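Local coordinates for putative membrane protein (Corynebacterium diphtheriae NCTC 13129, PDB 3C8I) that is of unknown function and is represented here by its C-terminal portion, a DUF3239-family region of a predicted membrane protein, at residues B[79-82]-B[83-86]; B[111-115]-B[116-120]; B[127-130]-B[131-134]. All coordinates share one frame; numbering follows the deposited sequence.

Contact 1: B[79-82]-B[83-86]; sequences QRSV and GNQD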
loop_
_atom_site.group_PDB
_atom_site.type_symbol
_atom_site.label_atom_id
_atom_site.label_comp_id
_atom_site.label_asym_id
_atom_site.label_seq_id
_atom_site.Cartn_x
_atom_site.Cartn_y
_atom_site.Cartn_z
ATOM N N GLN B 79 -10.393 5.926 -3.772
ATOM C CA GLN B 79 -10.664 6.268 -2.388
ATOM C C GLN B 79 -11.355 7.601 -2.344
ATOM O O GLN B 79 -10.972 8.531 -3.058
ATOM C CB GLN B 79 -9.366 6.310 -1.551
ATOM C CG GLN B 79 -8.514 5.017 -1.674
ATOM C CD GLN B 79 -9.271 3.745 -1.374
ATOM O OE1 GLN B 79 -10.151 3.718 -0.520
ATOM N NE2 GLN B 79 -8.923 2.671 -2.075
ATOM N N ARG B 80 -12.368 7.693 -1.483
ATOM C CA ARG B 80 -13.186 8.901 -1.357
ATOM C C ARG B 80 -12.450 10.067 -0.717
ATOM O O ARG B 80 -11.568 9.882 0.123
ATOM C CB ARG B 80 -14.478 8.593 -0.575
ATOM C CG ARG B 80 -15.495 7.848 -1.433
ATOM C CD ARG B 80 -16.599 7.155 -0.609
ATOM N NE ARG B 80 -17.327 6.180 -1.436
ATOM C CZ ARG B 80 -18.434 6.439 -2.145
ATOM N NH1 ARG B 80 -19.003 7.645 -2.117
ATOM N NH2 ARG B 80 -18.988 5.469 -2.876
ATOM N N SER B 81 -12.823 11.280 -1.117
ATOM C CA SER B 81 -12.277 12.484 -0.505
ATOM C C SER B 81 -12.910 12.659 0.881
ATOM O O SER B 81 -14.072 12.278 1.093
ATOM C CB SER B 81 -12.557 13.712 -1.362
ATOM O OG SER B 81 -13.948 13.896 -1.461
ATOM N N VAL B 82 -12.142 13.221 1.807
ATOM C CA VAL B 82 -12.610 13.449 3.166
ATOM C C VAL B 82 -13.605 14.622 3.219
ATOM O O VAL B 82 -14.725 14.472 3.721
ATOM C CB VAL B 82 -11.430 13.692 4.196
ATOM C CG1 VAL B 82 -10.319 14.492 3.597
ATOM C CG2 VAL B 82 -11.929 14.424 5.462
ATOM N N GLY B 83 -13.185 15.780 2.715
ATOM C CA GLY B 83 -13.981 17.010 2.846
ATOM C C GLY B 83 -15.227 16.918 1.985
ATOM O O GLY B 83 -16.368 17.022 2.466
ATOM N N ASN B 84 -14.998 16.698 0.696
ATOM C CA ASN B 84 -16.075 16.281 -0.180
ATOM C C ASN B 84 -16.589 14.907 0.228
ATOM O O ASN B 84 -15.955 14.162 0.967
ATOM C CB ASN B 84 -15.624 16.259 -1.652
ATOM C CG ASN B 84 -16.041 17.508 -2.422
ATOM O OD1 ASN B 84 -16.045 18.621 -1.879
ATOM N ND2 ASN B 84 -16.382 17.330 -3.700
ATOM N N GLN B 85 -17.815 14.642 -0.161
ATOM C CA GLN B 85 -18.211 13.325 -0.565
ATOM C C GLN B 85 -18.550 13.653 -2.023
ATOM O O GLN B 85 -18.441 14.824 -2.436
ATOM C CB GLN B 85 -19.436 12.850 0.225
ATOM C CG GLN B 85 -19.372 11.376 0.647
ATOM C CD GLN B 85 -20.725 10.837 1.101
ATOM O OE1 GLN B 85 -21.628 11.604 1.464
ATOM N NE2 GLN B 85 -20.868 9.506 1.090
ATOM N N ASP B 86 -18.945 12.653 -2.800
ATOM C CA ASP B 86 -19.161 12.840 -4.236
ATOM C C ASP B 86 -17.879 12.832 -5.095
ATOM O O ASP B 86 -17.993 12.773 -6.324
ATOM C CB ASP B 86 -19.942 14.139 -4.541
ATOM C CG ASP B 86 -21.172 14.324 -3.658
ATOM O OD1 ASP B 86 -21.874 13.324 -3.362
ATOM O OD2 ASP B 86 -21.430 15.489 -3.268
#

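Contact 2: B[111-115]-B[116-120]; sequences STIPS and EQWTT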
loop_
_atom_site.group_PDB
_atom_site.type_symbol
_atom_site.label_atom_id
_atom_site.label_comp_id
_atom_site.label_asym_id
_atom_site.label_seq_id
_atom_site.Cartn_x
_atom_site.Cartn_y
_atom_site.Cartn_z
ATOM N N SER B 111 -10.022 1.964 -29.682
ATOM C CA SER B 111 -10.938 2.662 -30.588
ATOM C C SER B 111 -12.258 3.069 -29.911
ATOM O O SER B 111 -12.835 4.092 -30.269
ATOM C CB SER B 111 -11.204 1.821 -31.850
ATOM O OG SER B 111 -11.654 0.524 -31.500
ATOM N N THR B 112 -12.716 2.296 -28.932
ATOM C CA THR B 112 -13.930 2.618 -28.171
ATOM C C THR B 112 -13.777 3.884 -27.301
ATOM O O THR B 112 -14.739 4.637 -27.101
ATOM C CB THR B 112 -14.321 1.447 -27.241
ATOM O OG1 THR B 112 -14.694 0.307 -28.020
ATOM C CG2 THR B 112 -15.465 1.824 -26.334
ATOM N N ILE B 113 -12.578 4.120 -26.774
ATOM C CA ILE B 113 -12.344 5.322 -25.970
ATOM C C ILE B 113 -12.391 6.538 -26.898
ATOM O O ILE B 113 -11.685 6.579 -27.909
ATOM C CB ILE B 113 -11.010 5.250 -25.160
ATOM C CG1 ILE B 113 -11.106 4.170 -24.078
ATOM C CG2 ILE B 113 -10.678 6.602 -24.511
ATOM C CD1 ILE B 113 -9.750 3.659 -23.632
ATOM N N PRO B 114 -13.265 7.517 -26.584
ATOM C CA PRO B 114 -13.350 8.728 -27.403
ATOM C C PRO B 114 -11.987 9.312 -27.791
ATOM O O PRO B 114 -11.078 9.413 -26.960
ATOM C CB PRO B 114 -14.122 9.690 -26.496
ATOM C CG PRO B 114 -15.054 8.813 -25.783
ATOM C CD PRO B 114 -14.263 7.542 -25.492
ATOM N N SER B 115 -11.856 9.665 -29.065
ATOM C CA SER B 115 -10.663 10.308 -29.590
ATOM C C SER B 115 -10.311 11.562 -28.807
ATOM O O SER B 115 -9.133 11.870 -28.630
ATOM C CB SER B 115 -10.901 10.677 -31.049
ATOM O OG SER B 115 -12.233 11.146 -31.208
ATOM N N GLU B 116 -11.335 12.284 -28.355
ATOM C CA GLU B 116 -11.158 13.562 -27.624
ATOM C C GLU B 116 -10.588 13.367 -26.212
ATOM O O GLU B 116 -9.843 14.217 -25.708
ATOM C CB GLU B 116 -12.479 14.349 -27.558
ATOM C CG GLU B 116 -13.724 13.501 -27.213
ATOM C CD GLU B 116 -14.474 12.971 -28.448
ATOM O OE1 GLU B 116 -13.928 13.015 -29.576
ATOM O OE2 GLU B 116 -15.621 12.491 -28.285
ATOM N N GLN B 117 -10.932 12.239 -25.588
ATOM C CA GLN B 117 -10.284 11.825 -24.354
ATOM C C GLN B 117 -8.839 11.450 -24.630
ATOM O O GLN B 117 -7.949 11.820 -23.870
ATOM C CB GLN B 117 -11.030 10.671 -23.698
ATOM C CG GLN B 117 -12.348 11.078 -23.075
ATOM C CD GLN B 117 -13.055 9.944 -22.352
ATOM O OE1 GLN B 117 -12.433 8.974 -21.872
ATOM N NE2 GLN B 117 -14.370 10.070 -22.245
ATOM N N TRP B 118 -8.599 10.726 -25.728
ATOM C CA TRP B 118 -7.226 10.457 -26.152
ATOM C C TRP B 118 -6.457 11.758 -26.349
ATOM O O TRP B 118 -5.364 11.914 -25.835
ATOM C CB TRP B 118 -7.163 9.606 -27.427
ATOM C CG TRP B 118 -7.446 8.146 -27.192
ATOM C CD1 TRP B 118 -8.479 7.431 -27.692
ATOM C CD2 TRP B 118 -6.675 7.248 -26.397
ATOM N NE1 TRP B 118 -8.415 6.128 -27.255
ATOM C CE2 TRP B 118 -7.306 5.986 -26.459
ATOM C CE3 TRP B 118 -5.509 7.385 -25.630
ATOM C CZ2 TRP B 118 -6.817 4.860 -25.770
ATOM C CZ3 TRP B 118 -5.014 6.261 -24.948
ATOM C CH2 TRP B 118 -5.675 5.020 -25.015
ATOM N N THR B 119 -7.041 12.708 -27.066
ATOM C CA THR B 119 -6.336 13.954 -27.339
ATOM C C THR B 119 -6.114 14.790 -26.050
ATOM O O THR B 119 -5.013 15.301 -25.814
ATOM C CB THR B 119 -7.005 14.736 -28.526
ATOM O OG1 THR B 119 -8.268 15.270 -28.109
ATOM C CG2 THR B 119 -7.220 13.827 -29.720
ATOM N N THR B 120 -7.127 14.890 -25.193
ATOM C CA THR B 120 -6.961 15.522 -23.868
ATOM C C THR B 120 -5.791 14.927 -23.069
ATOM O O THR B 120 -4.977 15.654 -22.492
ATOM C CB THR B 120 -8.260 15.400 -23.008
ATOM O OG1 THR B 120 -9.307 16.181 -23.603
ATOM C CG2 THR B 120 -8.025 15.882 -21.557
#

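Contact 3: B[127-130]-B[131-134]; sequences KLDQ and VRET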
loop_
_atom_site.group_PDB
_atom_site.type_symbol
_atom_site.label_atom_id
_atom_site.label_comp_id
_atom_site.label_asym_id
_atom_site.label_seq_id
_atom_site.Cartn_x
_atom_site.Cartn_y
_atom_site.Cartn_z
ATOM N N LYS B 127 2.296 17.356 -18.279
ATOM C CA LYS B 127 2.017 17.735 -16.877
ATOM C C LYS B 127 2.435 16.680 -15.850
ATOM O O LYS B 127 2.121 16.830 -14.671
ATOM C CB LYS B 127 0.535 18.097 -16.671
ATOM C CG LYS B 127 0.054 19.272 -17.507
ATOM C CD LYS B 127 -1.236 19.884 -16.962
ATOM C CE LYS B 127 -1.730 21.084 -17.798
ATOM N NZ LYS B 127 -0.653 21.891 -18.505
ATOM N N LEU B 128 3.156 15.641 -16.276
ATOM C CA LEU B 128 3.619 14.574 -15.376
ATOM C C LEU B 128 4.185 15.074 -14.051
ATOM O O LEU B 128 3.894 14.546 -12.993
ATOM C CB LEU B 128 4.671 13.693 -16.084
ATOM C CG LEU B 128 5.337 12.536 -15.314
ATOM C CD1 LEU B 128 4.305 11.511 -14.867
ATOM C CD2 LEU B 128 6.437 11.859 -16.170
ATOM N N ASP B 129 5.037 16.085 -14.102
ATOM C CA ASP B 129 5.671 16.529 -12.866
ATOM C C ASP B 129 4.684 17.257 -11.970
ATOM O O ASP B 129 4.707 17.038 -10.786
ATOM C CB ASP B 129 6.940 17.328 -13.168
ATOM C CG ASP B 129 8.045 16.432 -13.723
ATOM O OD1 ASP B 129 8.451 15.485 -13.000
ATOM O OD2 ASP B 129 8.480 16.640 -14.883
ATOM N N GLN B 130 3.781 18.063 -12.534
ATOM C CA GLN B 130 2.671 18.620 -11.752
ATOM C C GLN B 130 1.858 17.511 -11.060
ATOM O O GLN B 130 1.580 17.601 -9.855
ATOM C CB GLN B 130 1.747 19.466 -12.625
ATOM C CG GLN B 130 2.336 20.785 -13.120
ATOM C CD GLN B 130 1.375 21.502 -14.068
ATOM O OE1 GLN B 130 0.184 21.678 -13.758
ATOM N NE2 GLN B 130 1.877 21.896 -15.235
ATOM N N VAL B 131 1.498 16.458 -11.806
ATOM C CA VAL B 131 0.714 15.346 -11.214
ATOM C C VAL B 131 1.479 14.685 -10.094
ATOM O O VAL B 131 0.934 14.423 -9.016
ATOM C CB VAL B 131 0.312 14.243 -12.227
ATOM C CG1 VAL B 131 -0.526 13.164 -11.507
ATOM C CG2 VAL B 131 -0.444 14.836 -13.375
ATOM N N ARG B 132 2.761 14.428 -10.326
ATOM C CA ARG B 132 3.562 13.793 -9.279
ATOM C C ARG B 132 3.816 14.725 -8.081
ATOM O O ARG B 132 4.240 14.242 -7.044
ATOM C CB ARG B 132 4.880 13.239 -9.842
ATOM C CG ARG B 132 4.657 12.071 -10.814
ATOM C CD ARG B 132 5.923 11.262 -11.071
ATOM N NE ARG B 132 6.933 11.998 -11.822
ATOM C CZ ARG B 132 7.954 11.442 -12.478
ATOM N NH1 ARG B 132 8.128 10.128 -12.486
ATOM N NH2 ARG B 132 8.816 12.212 -13.135
ATOM N N GLU B 133 3.545 16.034 -8.209
ATOM C CA GLU B 133 3.657 16.961 -7.048
ATOM C C GLU B 133 2.431 16.913 -6.123
ATOM O O GLU B 133 2.462 17.483 -5.035
ATOM C CB GLU B 133 3.866 18.429 -7.460
ATOM C CG GLU B 133 5.088 18.796 -8.344
ATOM C CD GLU B 133 6.460 18.381 -7.786
ATOM O OE1 GLU B 133 6.519 17.803 -6.678
ATOM O OE2 GLU B 133 7.489 18.638 -8.475
ATOM N N THR B 134 1.348 16.260 -6.557
ATOM C CA THR B 134 0.131 16.142 -5.742
ATOM C C THR B 134 0.330 15.015 -4.737
ATOM O O THR B 134 1.196 14.172 -4.939
ATOM C CB THR B 134 -1.100 15.847 -6.632
ATOM O OG1 THR B 134 -1.040 14.493 -7.114
ATOM C CG2 THR B 134 -1.160 16.828 -7.805
#

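Contact 1: B[79-82]-B[83-86]
The hairpin loop between the antiparallel strands 70-80 and 88-95 turns back on itself here, Ser81 facing Asn84 and Arg80 approaching Gln85. The CA atoms of Ser81 and Asn84 are 5.4 Å apart, as in a beta-turn, with Val82 and Gly83 at the corner, both in helical backbone angles. Inside the bend the Ser81 hydroxyl points at the methylene of Asn84. Ser81 OG lies between the backbone N and the carbonyl carbon (chi1 62°), a setting that brings it 2.9 Å from Asn84 CB. That spacing, like the 2.7 Å between the two acceptors Ser81 O and Asn84 O, is too short to be comfortable, and the finer detail of the turn is doubtful. The polar ends look past each other: Ser81 OG is hydrogen-bonded to the backbone carbonyl of Ser87, and Asn84 ND2 to Ser87 OG. Further out, the extended chains of Arg80 and Gln85 bring Arg80 NH1 to 4.2 Å from Gln85 NE2, a meeting of two donor groups whose planes stand 56° apart. Val82 turns outward and packs on Arg70 of the second subunit. The example illustrates a turn whose own polar atoms do little to bind it together. Much of its polar anchoring comes from Ser87, which receives both polar side chains and also pairs with Ser81 through the backbone.

Contact 2: B[111-115]-B[116-120]
One face of the Trp118 indole carries Ile113, whose CG2 methyl stands 3.9 Å from the centroid of the five-membered ring and 25° off its normal, a CH-pi contact displaced toward the rim. The isoleucine crosses the indole at about a right angle. Its CB lies 3.4 Å from Trp118 NE1, while CD1 reaches along to the six-membered ring, 3.8 Å from CZ2. Ser115 CA sits at the indole edge, near the ring plane. The ring nitrogen is satisfied by Glu110 O, and Arg70 adds a cation-pi contact. Two other flat groups meet Pro114. The Gln117 side chain lies beside that of Pro114 and points the same way, with its NE2 3.8 Å from Pro114 CG. The Glu116 carboxylate doubles back: its CG lies between the backbone N and the carbonyl carbon (chi1 44°), and a bend at chi2 of -93° sets OE2 beside Pro114 CB. Ser115 OG then donates to Glu116 OE1 over 3.0 Å, arriving from above the carboxylate plane. In the backbone, Trp118 N bonds to Pro114 O at 3.1 Å in the carbonyl plane, and Thr119 N to Ser115 O at 2.7 Å. Glu116 O is gripped three times, by Thr120 N and by the hydroxyls of Thr119 and Thr120. Acidic Glu116 in the first turn probably gains from the helix dipole. Pro114 occupies the N-cap, a position where the missing N-H costs no helical bond. The whole is a tight helix-to-helix junction, in which helix 103-112 gives way to helix 115-124 and Ile113, at the joint, wedges with Trp118 against Pro18 of strand 16-24.

Contact 3: B[127-130]-B[131-134]
Arg132 reaches back one turn to Asp129 and lies across Leu128, so one guanidinium serves both a salt bridge and an apolar contact. Its NH2 donates to Asp129 OD1 over 3.3 Å, almost straight at 176°; the oxygen lies in the guanidinium plane, while the donor comes from the syn side of the carboxylate but 32° out of its plane. A bend at chi3 (-68°) brings the group round, with Leu128 CG and CD2 over one face and Leu128 CD2 3.9 Å from Arg132 NH2. The other terminal nitrogen, NH1, forms a salt bridge with Glu23. Two acidic partners probably help this arginine tolerate Arg27 of the third subunit, a like charge close to NH2. Along the backbone, Val131 N bonds to Lys127 O at 3.0 Å and Arg132 N to Leu128 O at 2.9 Å. The next donor is less well placed: Glu133 N meets Gln130 O from above the carbonyl plane, and Asp129 O only weakly. Val131 O takes two donors of Thr134, OG1 at 2.7 Å and N at 3.1 Å. The same hydroxyl accepts from Leu138 N, which links this turn to the next strand. Helix 128-132 lies against the sheet: Leu128 touches strands 16-24, 29-36 and 47-54, Arg132 reaches the latter two, and Val131 packs on Leu49, Thr51 and Leu139, the last from strand 138-140.

From the N terminus, strands 16-24, 29-36 and 47-54 come first, and the three contacts then follow in series, none nested in or crossing another. Contact 1 closes the hairpin between strands 70-80 and 88-95, at one side of the antiparallel sheet. Past strand 88-95, contact 2 makes the passage from helix 103-112 into helix 115-124 and sets that joint on strand 16-24. Contact 3 belongs to the next helix, 128-132, and leads into strand 138-140 at the far side of the sheet. Contacts 2 and 3 approach to about 8 Å between nearest atoms, whereas contacts 1 and 2 stay about 17 Å apart.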